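Local coordinates for protein riboflavin kinase, putative (Trypanosoma brucei, PDB 3BNW) that probably phosphorylates riboflavin with ATP to make FMN, the step that turns the vitamin into a flavin cofactor, at residues F130-L133 with Q134-V137; Q157-S160 with R161-L164. One frame throughout, in Å; residues are numbered along the deposited sequence.

Contact 1 (130-133 with 134-137) and contact 2 (157-160 with 161-164) follow one another along the chain and are both local, each made within a single run of eight residues. They lie on opposite sides of the chain's centre, with their own centres about 34 Å apart and their nearest atoms about 22 Å apart, so neither touches the other. Contact 1 starts helix 133-151, which follows strand 115-126; contact 2 begins at the end of the short helix 154-157 and heads toward strand 174-177. Together they mark where the chain leaves the antiparallel sheet for its helical excursion and where it turns back toward the last strand, 174-177, which pairs with strand 18-25.

Contact 1: F130-L133 with Q134-V137; sequences FHSL and QALV
The ring of Phe-130 lies flat against the start of a helix, with the backbone of Leu-136 over one face: Leu-136 CA sits 3.8 Å from the centroid of the Phe-130 ring, nearly above its centre, a CH-pi contact. The two side chains cross at about a right angle, and a methyl of the leucine lies over the same face near its CE2 corner, Leu-136 CD1 coming within 3.4 Å of Phe-130 CE2. Leu-136 reaches there because its CG is anti to the backbone N (chi1 176°). Beside this, Phe-130 CD1 meets Ala-135 CB at 4.0 Å, where a small methyl leaves room for the broad ring.

Ser-132 is the N-cap. Its hydroxyl turns back over its own backbone (chi1 55°) and accepts a weak bond from the first turn, with Ala-135 N 3.3 Å from Ser-132 OG. A short polar side chain suits this place, since the first amides of a helix have no earlier carbonyl in the helix to bind. The regular pattern then takes over, with Val-137 N donating to Leu-133 O at 3.2 Å, nearly straight at 167°.

The whole contact lies at the surface, where the loop after strand 115-126 enters helix 133-151; Leu-133 touches Leu-35 and Leu-136 touches Phe-37, so the first turn of the helix rests on residues from a separate part of the chain.

Contact 2: Q157-S160 with R161-L164; sequences QEFS and RHSL
Gln-157 O is gripped twice by Ser-160, whose hydroxyl and amide both donate to it. The hydroxyl bond is the shorter, Ser-160 OG to Gln-157 O measuring 2.9 Å, and it runs almost straight out from the carbonyl (C=O...donor angle 175°). The serine can do this because chi1 of 66° places OG between its own backbone N and carbonyl carbon, and the small side chain fits where the chain tightens into a 3-10 turn.

The same i to i+3 spacing continues across the contact. Arg-161 N donates to Glu-158 O at 3.3 Å, from above the carbonyl plane and not along a lone pair, and a weak bond joins His-162 N to Phe-159 O at 3.4 Å. Three residues along such a turn also bring the opposite charges of Glu-158 and Arg-161 together: Glu-158 OE1 stands 3.0 Å from Arg-161 NH1. This salt bridge rests on charge alone, because the oxygen is well out of the guanidinium plane and no N-H points at it; the two flat groups are turned 35° apart. Bends in both chains allow the meeting on the exposed side.

Phe-159 and His-162 lie side by side and point the same way, rim to rim with nearly parallel planes, their CD2 atoms 3.6 Å apart. Leu-164 N donates to His-162 ND1 close to the imidazole plane, which helps fix the ring's rotation.

Both side chains touch the sheet: Phe-159, whose apolar ring suits the place, packs on Trp-63 of strand 58-69 and Leu-121 of strand 115-126, and His-162 on Ile-119, laying the turn that leads out of helix 154-157 against these paired strands.

Contact 1: F130-L133 with Q134-V137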
# COMPACT_ATOMS: atom_id res chain seq x y z
N PHE A 130 4.87 -13.08 -15.11
CA PHE A 130 3.81 -13.79 -15.82
C PHE A 130 4.18 -14.01 -17.28
O PHE A 130 5.03 -13.30 -17.84
CB PHE A 130 2.50 -13.01 -15.72
CG PHE A 130 2.14 -12.65 -14.31
CD1 PHE A 130 1.39 -13.52 -13.53
CD2 PHE A 130 2.57 -11.46 -13.75
CE1 PHE A 130 1.05 -13.19 -12.21
CE2 PHE A 130 2.24 -11.12 -12.43
CZ PHE A 130 1.48 -11.99 -11.66
N HIS A 131 3.56 -15.01 -17.90
CA HIS A 131 3.70 -15.24 -19.32
C HIS A 131 2.46 -14.71 -20.03
O HIS A 131 2.54 -13.74 -20.78
CB HIS A 131 3.94 -16.73 -19.61
CG HIS A 131 5.12 -17.29 -18.88
ND1 HIS A 131 6.42 -16.92 -19.17
CD2 HIS A 131 5.20 -18.17 -17.86
CE1 HIS A 131 7.25 -17.56 -18.36
NE2 HIS A 131 6.54 -18.32 -17.56
N SER A 132 1.31 -15.32 -19.76
CA SER A 132 0.05 -14.88 -20.34
C SER A 132 -0.53 -13.68 -19.57
O SER A 132 -0.10 -13.38 -18.45
CB SER A 132 -0.97 -16.02 -20.34
OG SER A 132 -1.14 -16.55 -19.04
N LEU A 133 -1.49 -13.01 -20.20
CA LEU A 133 -2.20 -11.89 -19.58
C LEU A 133 -3.25 -12.39 -18.58
O LEU A 133 -3.50 -11.74 -17.57
CB LEU A 133 -2.88 -11.04 -20.65
CG LEU A 133 -3.78 -9.88 -20.19
CD1 LEU A 133 -2.99 -8.91 -19.34
CD2 LEU A 133 -4.39 -9.18 -21.39
N GLN A 134 -3.86 -13.54 -18.88
CA GLN A 134 -4.89 -14.12 -18.02
C GLN A 134 -4.28 -14.62 -16.73
O GLN A 134 -4.96 -14.73 -15.71
CB GLN A 134 -5.64 -15.25 -18.75
CG GLN A 134 -7.17 -15.24 -18.57
CD GLN A 134 -7.94 -15.86 -19.75
OE1 GLN A 134 -7.37 -16.22 -20.78
NE2 GLN A 134 -9.25 -15.98 -19.58
N ALA A 135 -2.98 -14.93 -16.77
CA ALA A 135 -2.22 -15.30 -15.58
C ALA A 135 -2.11 -14.13 -14.62
O ALA A 135 -2.32 -14.29 -13.41
CB ALA A 135 -0.84 -15.79 -15.97
N LEU A 136 -1.79 -12.95 -15.15
CA LEU A 136 -1.67 -11.73 -14.35
C LEU A 136 -3.00 -11.36 -13.70
O LEU A 136 -3.06 -11.08 -12.50
CB LEU A 136 -1.16 -10.56 -15.19
CG LEU A 136 -1.07 -9.16 -14.54
CD1 LEU A 136 -0.54 -9.21 -13.10
CD2 LEU A 136 -0.21 -8.24 -15.38
N VAL A 137 -4.07 -11.37 -14.49
CA VAL A 137 -5.39 -11.02 -14.00
C VAL A 137 -5.89 -12.01 -12.93
O VAL A 137 -6.38 -11.59 -11.88
CB VAL A 137 -6.41 -10.91 -15.15
CG1 VAL A 137 -7.83 -10.77 -14.61
CG2 VAL A 137 -6.04 -9.72 -16.02

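Contact 2: Q157-S160 with R161-L164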
# COMPACT_ATOMS: atom_id res chain seq x y z
N GLN A 157 -8.72 -6.48 11.34
CA GLN A 157 -9.79 -5.49 11.12
C GLN A 157 -9.64 -4.26 12.05
O GLN A 157 -9.98 -3.14 11.66
CB GLN A 157 -11.16 -6.15 11.35
CG GLN A 157 -12.39 -5.28 11.06
CD GLN A 157 -12.95 -5.49 9.66
OE1 GLN A 157 -14.15 -5.72 9.50
NE2 GLN A 157 -12.09 -5.40 8.65
N GLU A 158 -9.12 -4.49 13.26
CA GLU A 158 -8.97 -3.44 14.27
C GLU A 158 -7.99 -2.33 13.86
O GLU A 158 -8.07 -1.21 14.37
CB GLU A 158 -8.53 -4.07 15.60
CG GLU A 158 -8.73 -3.20 16.85
CD GLU A 158 -10.16 -3.21 17.38
OE1 GLU A 158 -11.10 -3.00 16.59
OE2 GLU A 158 -10.33 -3.42 18.60
N PHE A 159 -7.07 -2.64 12.96
CA PHE A 159 -6.08 -1.67 12.45
C PHE A 159 -6.65 -0.61 11.49
O PHE A 159 -5.94 0.32 11.11
CB PHE A 159 -4.93 -2.39 11.75
CG PHE A 159 -3.96 -3.02 12.69
CD1 PHE A 159 -4.13 -4.33 13.10
CD2 PHE A 159 -2.87 -2.31 13.16
CE1 PHE A 159 -3.23 -4.92 13.97
CE2 PHE A 159 -1.97 -2.89 14.02
CZ PHE A 159 -2.15 -4.20 14.43
N SER A 160 -7.90 -0.78 11.08
CA SER A 160 -8.58 0.27 10.33
C SER A 160 -8.72 1.53 11.20
O SER A 160 -8.64 2.65 10.68
CB SER A 160 -9.96 -0.21 9.87
OG SER A 160 -10.84 -0.42 10.96
N ARG A 161 -8.89 1.34 12.50
CA ARG A 161 -9.10 2.44 13.44
C ARG A 161 -7.80 2.88 14.13
O ARG A 161 -7.84 3.38 15.26
CB ARG A 161 -10.11 2.02 14.51
CG ARG A 161 -11.43 1.45 13.98
CD ARG A 161 -11.98 0.35 14.88
NE ARG A 161 -12.23 0.81 16.25
CZ ARG A 161 -11.45 0.58 17.31
NH1 ARG A 161 -10.32 -0.13 17.21
NH2 ARG A 161 -11.80 1.06 18.50
N HIS A 162 -6.66 2.72 13.46
CA HIS A 162 -5.37 2.97 14.10
C HIS A 162 -5.06 4.46 14.20
O HIS A 162 -5.35 5.23 13.28
CB HIS A 162 -4.25 2.26 13.35
CG HIS A 162 -3.04 1.98 14.20
ND1 HIS A 162 -2.09 2.93 14.48
CD2 HIS A 162 -2.63 0.84 14.80
CE1 HIS A 162 -1.14 2.39 15.23
NE2 HIS A 162 -1.45 1.12 15.44
N SER A 163 -4.46 4.84 15.32
CA SER A 163 -4.23 6.24 15.70
C SER A 163 -3.20 6.96 14.83
O SER A 163 -3.21 8.20 14.75
CB SER A 163 -3.81 6.31 17.17
OG SER A 163 -2.86 5.30 17.48
N LEU A 164 -2.31 6.20 14.19
CA LEU A 164 -1.30 6.77 13.28
C LEU A 164 -1.93 7.47 12.06
O LEU A 164 -1.35 8.42 11.52
CB LEU A 164 -0.33 5.69 12.80
CG LEU A 164 0.90 5.40 13.66
CD1 LEU A 164 1.96 6.47 13.45
CD2 LEU A 164 0.52 5.31 15.12